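Local atomic coordinates of C. albicans actin interacting protein Aip5 (Candida albicans SC5314, PDB entry 6M4C), a protein that interacts with actin and probably promotes its nucleation as part of the polarisome complex that enables filamentous growth. Residues Leu7-Thr16 / Leu66-Asp74. Sequence-based numbering, arbitrary orientation.
Sequences LESQPVYIFT and LPGVVRGDD
Tyr13 and Val70 form a hydrogen-bonded antiparallel pair, Tyr13 N to Val70 O and Val70 N to Tyr13 O both measuring 2.8 Å. Phe15 and Gly68 make a second such pair, while Val12 with Arg71 and Ile14 with Val69 are non-hydrogen-bonded. One further bond, Gly72 N to Pro11 O, carries the pairing past strand 68-71 into the type II' turn Arg71-Asp74; its N-H...O angle of 176° is almost straight.

Apolar packing divides between the two faces of the sheet. On the face of Tyr13 and Phe15, Val70 CG2 sits 3.6 Å from the centroid of the Phe15 ring, a CH-pi contact over the ring centre, and Val70 CG1 reaches Tyr13 CD2. On the other face Val12 CG1 meets Val69 CG1 at 3.9 Å, and Ile14 CG2 lies alongside Pro67 CB; Ile82 of helix 79-87 packs on Val69 and Leu31 of helix 22-36 on Ile14.

A polar approach is separate from this packing: Gly72 O comes to the edge of the Tyr13 ring, 3.6 Å from CE2.

A polar bond and an apolar cover close the Leu7 end. Arg71 NE donates to Gln10 OE1 (3.0 Å), and the amide and guanidinium planes are only 13° apart. The bend at chi3 (87°) swings the guanidinium across Leu7, whose CG lies over one face, toward the rim.

Neutral carbonyl oxygens thus take the N-H groups of buried Arg71: Gln10 OE1, Leu95 O at NH1 and, weakly, Thr98 O at NH2. Its charge is probably stabilised by these dipoles, and it ties the Leu7-Gln10 turn and the central strands of this thioredoxin-clan sheet to C-terminal helix 91-96.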
ATOM      1  N   LEU A   7       1.994   7.101 -20.304  1.00 90.56           N
ATOM      2  CA  LEU A   7       2.904   6.539 -19.333  1.00 85.15           C
ATOM      3  C   LEU A   7       2.811   7.384 -18.073  1.00 98.12           C
ATOM      4  O   LEU A   7       3.079   6.897 -16.977  1.00 99.11           O
ATOM      5  CB  LEU A   7       4.332   6.564 -19.882  1.00100.39           C
ATOM      6  CG  LEU A   7       4.783   5.388 -20.750  1.00 92.06           C
ATOM      7  CD1 LEU A   7       3.747   4.267 -20.783  1.00106.73           C
ATOM      8  CD2 LEU A   7       5.101   5.883 -22.146  1.00 84.43           C
ATOM      9  N   GLU A   8       2.438   8.661 -18.245  1.00109.41           N
ATOM     10  CA  GLU A   8       2.254   9.540 -17.100  1.00103.98           C
ATOM     11  C   GLU A   8       0.987   9.133 -16.336  1.00100.35           C
ATOM     12  O   GLU A   8       0.929   9.209 -15.107  1.00 97.16           O
ATOM     13  CB  GLU A   8       2.361  11.016 -17.497  1.00115.77           C
ATOM     14  CG  GLU A   8       3.746  11.406 -18.012  1.00119.91           C
ATOM     15  CD  GLU A   8       4.144  12.869 -18.172  1.00122.65           C
ATOM     16  OE1 GLU A   8       3.584  13.734 -17.468  1.00130.33           O
ATOM     17  OE2 GLU A   8       5.041  13.141 -18.995  1.00134.35           O
ATOM     18  N   SER A   9      -0.000   8.618 -17.068  1.00 87.94           N
ATOM     19  CA  SER A   9      -1.287   8.302 -16.480  1.00 93.46           C
ATOM     20  C   SER A   9      -1.264   6.941 -15.783  1.00 97.62           C
ATOM     21  O   SER A   9      -2.308   6.431 -15.373  1.00109.48           O
ATOM     22  CB  SER A   9      -2.356   8.337 -17.531  1.00 94.86           C
ATOM     23  OG  SER A   9      -2.493   7.044 -18.113  1.00107.70           O
ATOM     24  N   GLN A  10      -0.082   6.349 -15.631  1.00 92.42           N
ATOM     25  CA  GLN A  10      -0.061   4.947 -15.266  1.00 93.91           C
ATOM     26  C   GLN A  10       0.278   4.789 -13.790  1.00 90.23           C
ATOM     27  O   GLN A  10       1.036   5.580 -13.244  1.00 95.31           O
ATOM     28  CB  GLN A  10       0.900   4.205 -16.180  1.00 94.36           C
ATOM     29  CG  GLN A  10       0.181   3.411 -17.246  1.00102.04           C
ATOM     30  CD  GLN A  10       1.198   2.560 -17.962  1.00112.23           C
ATOM     31  OE1 GLN A  10       2.402   2.671 -17.741  1.00111.38           O
ATOM     32  NE2 GLN A  10       0.709   1.680 -18.812  1.00130.51           N
ATOM     33  N   PRO A  11      -0.294   3.775 -13.104  1.00 86.44           N
ATOM     34  CA  PRO A  11      -0.103   3.598 -11.667  1.00 85.43           C
ATOM     35  C   PRO A  11       1.360   3.486 -11.279  1.00 79.24           C
ATOM     36  O   PRO A  11       2.072   2.640 -11.799  1.00104.25           O
ATOM     37  CB  PRO A  11      -0.756   2.230 -11.414  1.00 85.50           C
ATOM     38  CG  PRO A  11      -1.852   2.169 -12.435  1.00 84.61           C
ATOM     39  CD  PRO A  11      -1.222   2.786 -13.666  1.00 91.53           C
ATOM     40  N   VAL A  12       1.807   4.333 -10.355  1.00 77.31           N
ATOM     41  CA  VAL A  12       3.153   4.182  -9.825  1.00 77.23           C
ATOM     42  C   VAL A  12       3.102   3.463  -8.476  1.00 81.51           C
ATOM     43  O   VAL A  12       2.297   3.792  -7.622  1.00 91.78           O
ATOM     44  CB  VAL A  12       3.893   5.526  -9.743  1.00 69.19           C
ATOM     45  CG1 VAL A  12       5.226   5.363  -9.027  1.00 70.15           C
ATOM     46  CG2 VAL A  12       4.059   6.186 -11.115  1.00 65.66           C
ATOM     47  N   TYR A  13       3.946   2.448  -8.295  1.00 82.17           N
ATOM     48  CA  TYR A  13       3.906   1.684  -7.065  1.00 76.14           C
ATOM     49  C   TYR A  13       5.294   1.679  -6.470  1.00 81.82           C
ATOM     50  O   TYR A  13       6.276   1.668  -7.213  1.00 90.84           O
ATOM     51  CB  TYR A  13       3.553   0.215  -7.297  1.00 75.95           C
ATOM     52  CG  TYR A  13       2.245  -0.015  -8.007  1.00 78.25           C
ATOM     53  CD1 TYR A  13       1.037   0.197  -7.374  1.00 72.94           C
ATOM     54  CD2 TYR A  13       2.217  -0.429  -9.325  1.00 76.63           C
ATOM     55  CE1 TYR A  13      -0.166  -0.003  -8.030  1.00 73.18           C
ATOM     56  CE2 TYR A  13       1.022  -0.615  -9.999  1.00 76.62           C
ATOM     57  CZ  TYR A  13      -0.176  -0.405  -9.350  1.00 76.46           C
ATOM     58  OH  TYR A  13      -1.352  -0.578 -10.025  1.00 84.61           O
ATOM     59  N   ILE A  14       5.328   1.720  -5.136  1.00 76.98           N
ATOM     60  CA  ILE A  14       6.466   1.253  -4.374  1.00 76.37           C
ATOM     61  C   ILE A  14       6.230  -0.204  -3.988  1.00 92.53           C
ATOM     62  O   ILE A  14       5.308  -0.518  -3.232  1.00 91.35           O
ATOM     63  CB  ILE A  14       6.705   2.131  -3.147  1.00 74.04           C
ATOM     64  CG1 ILE A  14       7.065   3.550  -3.578  1.00 84.27           C
ATOM     65  CG2 ILE A  14       7.799   1.521  -2.302  1.00 67.50           C
ATOM     66  CD1 ILE A  14       7.651   4.397  -2.487  1.00 80.66           C
ATOM     67  N   PHE A  15       7.078  -1.088  -4.538  1.00 92.77           N
ATOM     68  CA  PHE A  15       7.090  -2.486  -4.154  1.00 74.15           C
ATOM     69  C   PHE A  15       7.917  -2.577  -2.881  1.00 76.94           C
ATOM     70  O   PHE A  15       8.951  -1.915  -2.778  1.00 82.94           O
ATOM     71  CB  PHE A  15       7.616  -3.350  -5.302  1.00 74.82           C
ATOM     72  CG  PHE A  15       6.596  -3.731  -6.349  1.00 73.77           C
ATOM     73  CD1 PHE A  15       5.537  -2.891  -6.675  1.00 73.27           C
ATOM     74  CD2 PHE A  15       6.678  -4.948  -6.999  1.00 67.48           C
ATOM     75  CE1 PHE A  15       4.615  -3.240  -7.655  1.00 83.26           C
ATOM     76  CE2 PHE A  15       5.748  -5.301  -7.973  1.00 75.73           C
ATOM     77  CZ  PHE A  15       4.722  -4.451  -8.309  1.00 80.89           C
ATOM     78  N   THR A  16       7.416  -3.336  -1.900  1.00 75.12           N
ATOM     79  CA  THR A  16       8.097  -3.429  -0.617  1.00 80.83           C
ATOM     80  C   THR A  16       7.601  -4.640   0.177  1.00 88.08           C
ATOM     81  O   THR A  16       6.743  -5.401  -0.291  1.00 85.66           O
ATOM     82  CB  THR A  16       7.956  -2.137   0.193  1.00 78.83           C
ATOM     83  OG1 THR A  16       8.889  -2.266   1.264  1.00 92.16           O
ATOM     84  CG2 THR A  16       6.565  -1.927   0.756  1.00 73.31           C
ATOM     85  N   LEU A  66      15.562  -4.670  -1.189  1.00146.07           N
ATOM     86  CA  LEU A  66      14.746  -3.685  -0.475  1.00117.80           C
ATOM     87  C   LEU A  66      13.609  -3.189  -1.363  1.00104.69           C
ATOM     88  O   LEU A  66      13.201  -3.950  -2.258  1.00 94.55           O
ATOM     89  CB  LEU A  66      15.615  -2.554   0.095  1.00115.48           C
ATOM     90  N   PRO A  67      13.049  -1.963  -1.114  1.00 97.97           N
ATOM     91  CA  PRO A  67      11.910  -1.457  -1.886  1.00 90.46           C
ATOM     92  C   PRO A  67      12.332  -0.986  -3.273  1.00 91.69           C
ATOM     93  O   PRO A  67      13.501  -0.718  -3.537  1.00 94.84           O
ATOM     94  CB  PRO A  67      11.372  -0.265  -1.068  1.00 83.41           C
ATOM     95  CG  PRO A  67      12.580   0.232  -0.299  1.00 94.99           C
ATOM     96  CD  PRO A  67      13.402  -1.020  -0.029  1.00102.55           C
ATOM     97  N   GLY A  68      11.348  -0.844  -4.151  1.00 85.72           N
ATOM     98  CA  GLY A  68      11.624  -0.217  -5.426  1.00 80.00           C
ATOM     99  C   GLY A  68      10.335   0.262  -6.071  1.00 84.74           C
ATOM    100  O   GLY A  68       9.253   0.014  -5.543  1.00 84.47           O
ATOM    101  N   VAL A  69      10.487   0.898  -7.235  1.00 69.56           N
ATOM    102  CA  VAL A  69       9.385   1.578  -7.872  1.00 74.36           C
ATOM    103  C   VAL A  69       9.026   0.794  -9.115  1.00 75.70           C
ATOM    104  O   VAL A  69       9.914   0.429  -9.860  1.00 94.31           O
ATOM    105  CB  VAL A  69       9.764   3.014  -8.269  1.00 75.14           C
ATOM    106  CG1 VAL A  69       8.686   3.631  -9.145  1.00 69.83           C
ATOM    107  CG2 VAL A  69      10.040   3.889  -7.059  1.00 78.11           C
ATOM    108  N   VAL A  70       7.727   0.623  -9.355  1.00 77.92           N
ATOM    109  CA  VAL A  70       7.232  -0.038 -10.546  1.00 77.83           C
ATOM    110  C   VAL A  70       6.151   0.846 -11.149  1.00 90.47           C
ATOM    111  O   VAL A  70       5.241   1.294 -10.463  1.00 96.49           O
ATOM    112  CB  VAL A  70       6.630  -1.400 -10.169  1.00 80.33           C
ATOM    113  CG1 VAL A  70       5.729  -1.981 -11.256  1.00 73.90           C
ATOM    114  CG2 VAL A  70       7.686  -2.377  -9.692  1.00 68.03           C
ATOM    115  N   ARG A  71       6.241   1.071 -12.450  1.00 95.05           N
ATOM    116  CA  ARG A  71       5.195   1.819 -13.109  1.00 91.36           C
ATOM    117  C   ARG A  71       4.332   0.819 -13.876  1.00 90.90           C
ATOM    118  O   ARG A  71       4.826   0.104 -14.739  1.00105.02           O
ATOM    119  CB  ARG A  71       5.786   2.960 -13.940  1.00 73.21           C
ATOM    120  CG  ARG A  71       4.721   3.652 -14.774  1.00 84.01           C
ATOM    121  CD  ARG A  71       5.171   4.339 -16.039  1.00 97.80           C
ATOM    122  NE  ARG A  71       5.228   3.469 -17.204  1.00115.18           N
ATOM    123  CZ  ARG A  71       6.362   3.129 -17.796  1.00124.35           C
ATOM    124  NH1 ARG A  71       7.501   3.583 -17.304  1.00126.08           N
ATOM    125  NH2 ARG A  71       6.355   2.339 -18.856  1.00119.20           N
ATOM    126  N   GLY A  72       3.040   0.773 -13.532  1.00 95.95           N
ATOM    127  CA  GLY A  72       2.111  -0.250 -13.983  1.00 87.45           C
ATOM    128  C   GLY A  72       2.710  -1.635 -13.798  1.00 96.37           C
ATOM    129  O   GLY A  72       2.970  -2.069 -12.676  1.00 95.68           O
ATOM    130  N   ASP A  73       3.001  -2.275 -14.931  1.00102.23           N
ATOM    131  CA  ASP A  73       3.505  -3.631 -14.907  1.00 98.00           C
ATOM    132  C   ASP A  73       5.031  -3.634 -14.911  1.00 98.98           C
ATOM    133  O   ASP A  73       5.613  -4.672 -14.603  1.00113.27           O
ATOM    134  CB  ASP A  73       2.852  -4.490 -15.993  1.00101.26           C
ATOM    135  N   ASP A  74       5.658  -2.466 -15.155  1.00 89.29           N
ATOM    136  CA  ASP A  74       7.049  -2.368 -15.602  1.00 88.94           C
ATOM    137  C   ASP A  74       8.007  -1.840 -14.527  1.00 73.30           C
ATOM    138  O   ASP A  74       8.138  -0.636 -14.347  1.00 91.64           O
ATOM    139  CB  ASP A  74       7.180  -1.456 -16.834  1.00102.85           C
ATOM    140  CG  ASP A  74       6.362  -1.866 -18.048  1.00111.04           C
ATOM    141  OD1 ASP A  74       6.911  -2.602 -18.910  1.00126.28           O
ATOM    142  OD2 ASP A  74       5.195  -1.435 -18.133  1.00120.00           O
TER